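Major extracellular endoglucanase (Xanthomonas campestris pv. campestris, PDB 4TUF) catalyses the endohydrolysis of 1,4-beta-D-glucosidic linkages in cellulose, lichenin and cereal beta-D-glucans, this chain being its TIM-barrel catalytic domain. Local coordinates at residues Ser2-Asn5 against Ile9-Asp12; Val57-Cys62 against Gln90-Val95. One frame throughout, in Å; residues are numbered along the deposited sequence.

Contact 1 (2-5 with 9-12) lies at the periphery of the catalytic domain, its centre about 19 Å from that of the chain, and mixes buried with partly exposed residues; contact 2 (57-62 with 90-95) is deeper, about 13 Å from the chain centre, and its three touching residues are all buried. Their centres are about 24 Å apart and they do not touch, yet both reach the same sheet: strand 9-10 pairs with strand 16-23, which in turn pairs with strand 56-61. The chemistry differs accordingly. Contact 1 joins strand to strand by two backbone hydrogen bonds, whereas contact 2 joins strand to helix through aliphatic methyl groups alone.

Contact 1 of 2, residues Ser2-Asn5 against Ile9-Asp12; sequences SINN and IVDD
S2 and V10 face each other as an antiparallel hydrogen-bonded pair, CA to CA 5.5 Å, and the next pair, I3 with I9, is non-hydrogen-bonded, with its CA atoms 4.9 Å apart. Two reciprocal bonds define the register: S2 N to V10 O at 3.1 Å and V10 N to S2 O at 3.0 Å, the second being the straighter at 164° against 147°. S2 O also meets the CA of I9 at 3.4 Å, so this carbonyl takes a true hydrogen bond from V10 N and a weaker CA-H...O contact from I9.

The side chains divide between the two faces. On one, I3 and I9 run alongside each other off the sheet, with I3 CD1 3.9 Å from I9 CG1; L192 of strand 192-195 touches both, and V17 and L19 of strand 16-23 add to the cover of I9. On the other face, V10 spreads its two methyl groups between different partners. CG2 comes beside S2 OG, while CG1, opposite the carbonyl carbon (chi1 -38°), lies 3.5 Å from N4 ND2. The N4 amide is held from the turn, since its OD1 accepts hydrogen bonds from the backbone N atoms of S6 and Q8. S2 itself, with N229 and R230, belongs to a pocket that binds a dihydrogenphosphate ion.

Strand 9-10 continues antiparallel onto strand 16-23; I9 reaches that strand, and both isoleucines reach L192 at the start of strand 192-195: this is a beta hairpin covering the N-terminal end of a TIM barrel.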
ATOM      1  N   SER A   2       5.984  12.774 -10.710  1.00 45.67           N
ATOM      2  CA  SER A   2       5.960  13.956  -9.857  1.00 47.83           C
ATOM      3  C   SER A   2       4.548  14.339  -9.454  1.00 49.47           C
ATOM      4  O   SER A   2       3.573  13.783  -9.961  1.00 49.59           O
ATOM      5  CB  SER A   2       6.634  15.138 -10.560  1.00 48.09           C
ATOM      6  OG  SER A   2       6.082  15.343 -11.848  1.00 50.01           O
ATOM      7  N   ILE A   3       4.448  15.292  -8.532  1.00 48.32           N
ATOM      8  CA  ILE A   3       3.159  15.826  -8.113  1.00 44.77           C
ATOM      9  C   ILE A   3       3.016  17.278  -8.569  1.00 44.86           C
ATOM     10  O   ILE A   3       3.786  18.138  -8.144  1.00 51.06           O
ATOM     11  CB  ILE A   3       2.987  15.755  -6.580  1.00 42.99           C
ATOM     12  CG1 ILE A   3       3.383  14.376  -6.049  1.00 38.28           C
ATOM     13  CG2 ILE A   3       1.557  16.092  -6.190  1.00 44.33           C
ATOM     14  CD1 ILE A   3       2.570  13.234  -6.627  1.00 29.77           C
ATOM     15  N   ASN A   4       2.044  17.559  -9.432  1.00 43.84           N
ATOM     16  CA  ASN A   4       1.836  18.934  -9.876  1.00 49.35           C
ATOM     17  C   ASN A   4       1.063  19.749  -8.840  1.00 57.55           C
ATOM     18  O   ASN A   4       0.626  19.213  -7.824  1.00 58.84           O
ATOM     19  CB  ASN A   4       1.126  18.972 -11.236  1.00 46.90           C
ATOM     20  CG  ASN A   4      -0.264  18.353 -11.206  1.00 54.36           C
ATOM     21  OD1 ASN A   4      -0.909  18.264 -10.158  1.00 54.73           O
ATOM     22  ND2 ASN A   4      -0.740  17.933 -12.379  1.00 53.00           N
ATOM     23  N   ASN A   5       0.888  21.041  -9.109  1.00 65.39           N
ATOM     24  CA  ASN A   5       0.224  21.949  -8.175  1.00 71.71           C
ATOM     25  C   ASN A   5      -1.248  21.618  -7.922  1.00 69.68           C
ATOM     26  O   ASN A   5      -1.893  22.234  -7.075  1.00 75.00           O
ATOM     27  CB  ASN A   5       0.336  23.392  -8.677  1.00 81.30           C
ATOM     28  CG  ASN A   5       1.734  23.958  -8.519  1.00 89.20           C
ATOM     29  OD1 ASN A   5       2.360  24.377  -9.493  1.00 97.69           O
ATOM     30  ND2 ASN A   5       2.231  23.977  -7.286  1.00 86.72           N
ATOM     31  N   ILE A   9      -0.674  13.092  -9.893  1.00 45.47           N
ATOM     32  CA  ILE A   9       0.529  12.374 -10.297  1.00 42.20           C
ATOM     33  C   ILE A   9       0.712  12.470 -11.799  1.00 50.30           C
ATOM     34  O   ILE A   9      -0.172  12.064 -12.554  1.00 57.98           O
ATOM     35  CB  ILE A   9       0.466  10.890  -9.915  1.00 37.21           C
ATOM     36  CG1 ILE A   9       0.171  10.734  -8.426  1.00 34.93           C
ATOM     37  CG2 ILE A   9       1.762  10.190 -10.289  1.00 35.23           C
ATOM     38  CD1 ILE A   9      -0.256   9.346  -8.049  1.00 32.30           C
ATOM     39  N   VAL A  10       1.846  13.006 -12.240  1.00 48.28           N
ATOM     40  CA  VAL A  10       2.138  13.042 -13.670  1.00 46.48           C
ATOM     41  C   VAL A  10       3.375  12.194 -13.958  1.00 46.72           C
ATOM     42  O   VAL A  10       4.206  11.982 -13.074  1.00 48.21           O
ATOM     43  CB  VAL A  10       2.332  14.491 -14.182  1.00 41.50           C
ATOM     44  CG1 VAL A  10       1.351  15.418 -13.494  1.00 38.85           C
ATOM     45  CG2 VAL A  10       3.740  14.970 -13.948  1.00 43.25           C
ATOM     46  N   ASP A  11       3.480  11.682 -15.181  1.00 48.98           N
ATOM     47  CA  ASP A  11       4.620  10.849 -15.552  1.00 55.47           C
ATOM     48  C   ASP A  11       5.708  11.691 -16.202  1.00 66.68           C
ATOM     49  O   ASP A  11       5.668  12.921 -16.129  1.00 72.78           O
ATOM     50  CB  ASP A  11       4.189   9.708 -16.487  1.00 61.02           C
ATOM     51  CG  ASP A  11       3.348  10.184 -17.668  1.00 67.69           C
ATOM     52  OD1 ASP A  11       3.447  11.364 -18.068  1.00 72.91           O
ATOM     53  OD2 ASP A  11       2.586   9.360 -18.212  1.00 69.70           O
ATOM     54  N   ASP A  12       6.676  11.029 -16.830  1.00 72.61           N
ATOM     55  CA  ASP A  12       7.756  11.725 -17.530  1.00 80.13           C
ATOM     56  C   ASP A  12       7.221  12.624 -18.633  1.00 76.88           C
ATOM     57  O   ASP A  12       7.699  13.741 -18.825  1.00 76.08           O
ATOM     58  CB  ASP A  12       8.745  10.724 -18.126  1.00 92.22           C
ATOM     59  CG  ASP A  12       9.771  10.250 -17.123  1.00101.37           C
ATOM     60  OD1 ASP A  12       9.454  10.207 -15.913  1.00 99.98           O
ATOM     61  OD2 ASP A  12      10.896   9.918 -17.555  1.00110.17           O
TER

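Contact 2 of 2, residues Val57-Cys62 against Gln90-Val95; sequences VRLPFC and QILDKV. With 2HP (dihydrogenphosphate ion), chain E.
L59 and L92 meet where strand 56-61 of the TIM barrel packs against helix 88-102. That helix leads on to strand 105-110, which pairs in parallel with strand 56-61, so the contact lies within a beta-alpha-beta crossover. The side chain of R58, next to L59 on the strand, forms a salt bridge with E278, the probable nucleophile. The backbone bonds K94 N to Q90 O, 3.1 Å, and V95 N to I91 O, 2.9 Å, confirm the helical turn that brings L92 and V95 to the same flank.

L92 comes first at the interface. Its CG is anti to the backbone N (chi1 -178°), and its CD1 touches L59 CD1 at 4.0 Å, the two leucines passing alongside each other from opposing sides. Helix 129-143 closes in here as well: its Y143 packs on L92 and gives D93 a hydrogen bond through OH, while its R142 forms a salt bridge with D93. One residue on, K94 belongs with K43 and D82 to a dihydrogenphosphate pocket; CE already lies beside the ion, and the bend at the last torsion (chi4 65°) keeps NZ there too, 3.4 Å from phosphate O3.

V95 is the next to turn toward the strand; no hydrogen bond crosses this contact. Its CG1 lies 4.5 Å from L59 CD1, the same methyl that meets L92.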
ATOM      1  N   VAL A  57      -0.388  -1.562  -9.202  1.00 40.07           N
ATOM      2  CA  VAL A  57      -0.173  -2.636  -8.248  1.00 36.99           C
ATOM      3  C   VAL A  57       0.757  -2.179  -7.121  1.00 41.84           C
ATOM      4  O   VAL A  57       1.774  -1.525  -7.362  1.00 45.04           O
ATOM      5  CB  VAL A  57       0.410  -3.887  -8.960  1.00 38.17           C
ATOM      6  CG1 VAL A  57       1.391  -4.628  -8.074  1.00 46.41           C
ATOM      7  CG2 VAL A  57      -0.704  -4.808  -9.421  1.00 41.90           C
ATOM      8  N   ARG A  58       0.392  -2.509  -5.888  1.00 39.43           N
ATOM      9  CA  ARG A  58       1.254  -2.271  -4.741  1.00 34.73           C
ATOM     10  C   ARG A  58       1.897  -3.595  -4.326  1.00 39.70           C
ATOM     11  O   ARG A  58       1.197  -4.539  -3.972  1.00 47.46           O
ATOM     12  CB  ARG A  58       0.453  -1.661  -3.589  1.00 35.31           C
ATOM     13  CG  ARG A  58       1.272  -1.208  -2.382  1.00 34.26           C
ATOM     14  CD  ARG A  58       0.362  -0.470  -1.408  1.00 33.80           C
ATOM     15  NE  ARG A  58       1.031   0.010  -0.199  1.00 35.21           N
ATOM     16  CZ  ARG A  58       1.033  -0.637   0.963  1.00 36.64           C
ATOM     17  NH1 ARG A  58       0.412  -1.806   1.075  1.00 33.74           N
ATOM     18  NH2 ARG A  58       1.654  -0.117   2.013  1.00 35.37           N
ATOM     19  N   LEU A  59       3.226  -3.659  -4.383  1.00 39.75           N
ATOM     20  CA  LEU A  59       3.973  -4.891  -4.112  1.00 38.43           C
ATOM     21  C   LEU A  59       4.693  -4.900  -2.767  1.00 37.77           C
ATOM     22  O   LEU A  59       5.785  -4.344  -2.641  1.00 37.71           O
ATOM     23  CB  LEU A  59       5.010  -5.137  -5.211  1.00 38.92           C
ATOM     24  CG  LEU A  59       4.642  -6.034  -6.387  1.00 42.36           C
ATOM     25  CD1 LEU A  59       5.886  -6.326  -7.202  1.00 38.84           C
ATOM     26  CD2 LEU A  59       4.004  -7.320  -5.898  1.00 50.18           C
ATOM     27  N   PRO A  60       4.090  -5.534  -1.755  1.00 36.30           N
ATOM     28  CA  PRO A  60       4.838  -5.744  -0.512  1.00 39.04           C
ATOM     29  C   PRO A  60       6.077  -6.619  -0.727  1.00 40.84           C
ATOM     30  O   PRO A  60       6.042  -7.550  -1.523  1.00 43.12           O
ATOM     31  CB  PRO A  60       3.821  -6.449   0.396  1.00 44.15           C
ATOM     32  CG  PRO A  60       2.479  -6.025  -0.135  1.00 37.87           C
ATOM     33  CD  PRO A  60       2.668  -5.900  -1.625  1.00 33.92           C
ATOM     34  N   PHE A  61       7.163  -6.302  -0.035  1.00 40.56           N
ATOM     35  CA  PHE A  61       8.353  -7.148  -0.037  1.00 31.89           C
ATOM     36  C   PHE A  61       8.993  -7.121   1.353  1.00 34.55           C
ATOM     37  O   PHE A  61       8.590  -6.346   2.212  1.00 38.68           O
ATOM     38  CB  PHE A  61       9.356  -6.690  -1.097  1.00 28.92           C
ATOM     39  CG  PHE A  61       9.982  -5.353  -0.800  1.00 34.96           C
ATOM     40  CD1 PHE A  61      11.152  -5.265  -0.053  1.00 33.77           C
ATOM     41  CD2 PHE A  61       9.398  -4.182  -1.261  1.00 27.78           C
ATOM     42  CE1 PHE A  61      11.724  -4.033   0.232  1.00 26.74           C
ATOM     43  CE2 PHE A  61       9.963  -2.952  -0.980  1.00 28.70           C
ATOM     44  CZ  PHE A  61      11.129  -2.877  -0.233  1.00 27.20           C
ATOM     45  N   CYS A  62       9.992  -7.967   1.565  1.00 38.55           N
ATOM     46  CA  CYS A  62      10.725  -8.000   2.822  1.00 33.23           C
ATOM     47  C   CYS A  62      12.206  -8.079   2.486  1.00 39.42           C
ATOM     48  O   CYS A  62      12.555  -8.433   1.361  1.00 49.52           O
ATOM     49  CB  CYS A  62      10.282  -9.186   3.680  1.00 35.61           C
ATOM     50  SG  CYS A  62      10.654 -10.818   2.974  1.00 46.70           S
ATOM     51  N   GLN A  90      15.243 -12.940  -8.395  1.00 46.02           N
ATOM     52  CA  GLN A  90      15.071 -13.042  -9.837  1.00 44.29           C
ATOM     53  C   GLN A  90      13.600 -13.168 -10.222  1.00 44.42           C
ATOM     54  O   GLN A  90      13.215 -12.810 -11.332  1.00 49.18           O
ATOM     55  CB  GLN A  90      15.870 -14.223 -10.382  1.00 41.39           C
ATOM     56  CG  GLN A  90      17.371 -14.036 -10.257  1.00 46.69           C
ATOM     57  CD  GLN A  90      18.140 -15.318 -10.494  1.00 53.93           C
ATOM     58  OE1 GLN A  90      17.582 -16.413 -10.421  1.00 57.72           O
ATOM     59  NE2 GLN A  90      19.430 -15.189 -10.778  1.00 54.83           N
ATOM     60  N   ILE A  91      12.774 -13.665  -9.308  1.00 42.90           N
ATOM     61  CA  ILE A  91      11.347 -13.762  -9.586  1.00 46.55           C
ATOM     62  C   ILE A  91      10.712 -12.380  -9.427  1.00 46.87           C
ATOM     63  O   ILE A  91       9.854 -11.988 -10.218  1.00 48.18           O
ATOM     64  CB  ILE A  91      10.653 -14.802  -8.674  1.00 47.60           C
ATOM     65  CG1 ILE A  91      11.213 -16.197  -8.961  1.00 51.55           C
ATOM     66  CG2 ILE A  91       9.147 -14.809  -8.902  1.00 43.04           C
ATOM     67  CD1 ILE A  91      10.566 -17.308  -8.146  1.00 49.06           C
ATOM     68  N   LEU A  92      11.153 -11.634  -8.419  1.00 50.44           N
ATOM     69  CA  LEU A  92      10.722 -10.251  -8.254  1.00 42.51           C
ATOM     70  C   LEU A  92      11.112  -9.450  -9.493  1.00 47.84           C
ATOM     71  O   LEU A  92      10.292  -8.720 -10.054  1.00 54.11           O
ATOM     72  CB  LEU A  92      11.333  -9.634  -6.994  1.00 38.27           C
ATOM     73  CG  LEU A  92      10.950  -8.193  -6.637  1.00 38.10           C
ATOM     74  CD1 LEU A  92       9.438  -8.053  -6.504  1.00 35.15           C
ATOM     75  CD2 LEU A  92      11.655  -7.731  -5.351  1.00 28.27           C
ATOM     76  N   ASP A  93      12.362  -9.610  -9.924  1.00 41.32           N
ATOM     77  CA  ASP A  93      12.845  -8.957 -11.134  1.00 42.97           C
ATOM     78  C   ASP A  93      11.916  -9.238 -12.309  1.00 48.98           C
ATOM     79  O   ASP A  93      11.518  -8.325 -13.033  1.00 55.11           O
ATOM     80  CB  ASP A  93      14.266  -9.419 -11.473  1.00 36.09           C
ATOM     81  CG  ASP A  93      15.314  -8.832 -10.542  1.00 50.30           C
ATOM     82  OD1 ASP A  93      14.960  -7.992  -9.679  1.00 49.14           O
ATOM     83  OD2 ASP A  93      16.500  -9.201 -10.687  1.00 47.29           O
ATOM     84  N   LYS A  94      11.558 -10.508 -12.473  1.00 41.99           N
ATOM     85  CA  LYS A  94      10.733 -10.948 -13.592  1.00 41.59           C
ATOM     86  C   LYS A  94       9.285 -10.448 -13.496  1.00 45.27           C
ATOM     87  O   LYS A  94       8.650 -10.166 -14.514  1.00 50.17           O
ATOM     88  CB  LYS A  94      10.758 -12.473 -13.677  1.00 41.99           C
ATOM     89  CG  LYS A  94      10.470 -13.029 -15.052  1.00 50.29           C
ATOM     90  CD  LYS A  94      10.754 -14.520 -15.101  1.00 56.67           C
ATOM     91  CE  LYS A  94      10.761 -15.025 -16.533  1.00 64.23           C
ATOM     92  NZ  LYS A  94      11.880 -14.419 -17.308  1.00 72.68           N
ATOM     93  N   VAL A  95       8.763 -10.345 -12.276  1.00 40.32           N
ATOM     94  CA  VAL A  95       7.391  -9.887 -12.078  1.00 45.18           C
ATOM     95  C   VAL A  95       7.253  -8.387 -12.351  1.00 49.35           C
ATOM     96  O   VAL A  95       6.323  -7.953 -13.032  1.00 50.88           O
ATOM     97  CB  VAL A  95       6.892 -10.197 -10.650  1.00 39.86           C
ATOM     98  CG1 VAL A  95       5.572  -9.492 -10.384  1.00 35.57           C
ATOM     99  CG2 VAL A  95       6.730 -11.698 -10.460  1.00 37.81           C
TER
HETATM  100  P   2HP E 401       9.563 -16.170 -20.201  1.00100.77           P
HETATM  101  O1  2HP E 401      10.218 -15.787 -21.507  1.00 97.02           O
HETATM  102  O2  2HP E 401       8.435 -17.145 -20.452  1.00 97.84           O
HETATM  103  O3  2HP E 401      10.594 -16.813 -19.301  1.00100.35           O
HETATM  104  O4  2HP E 401       9.011 -14.928 -19.539  1.00104.35           O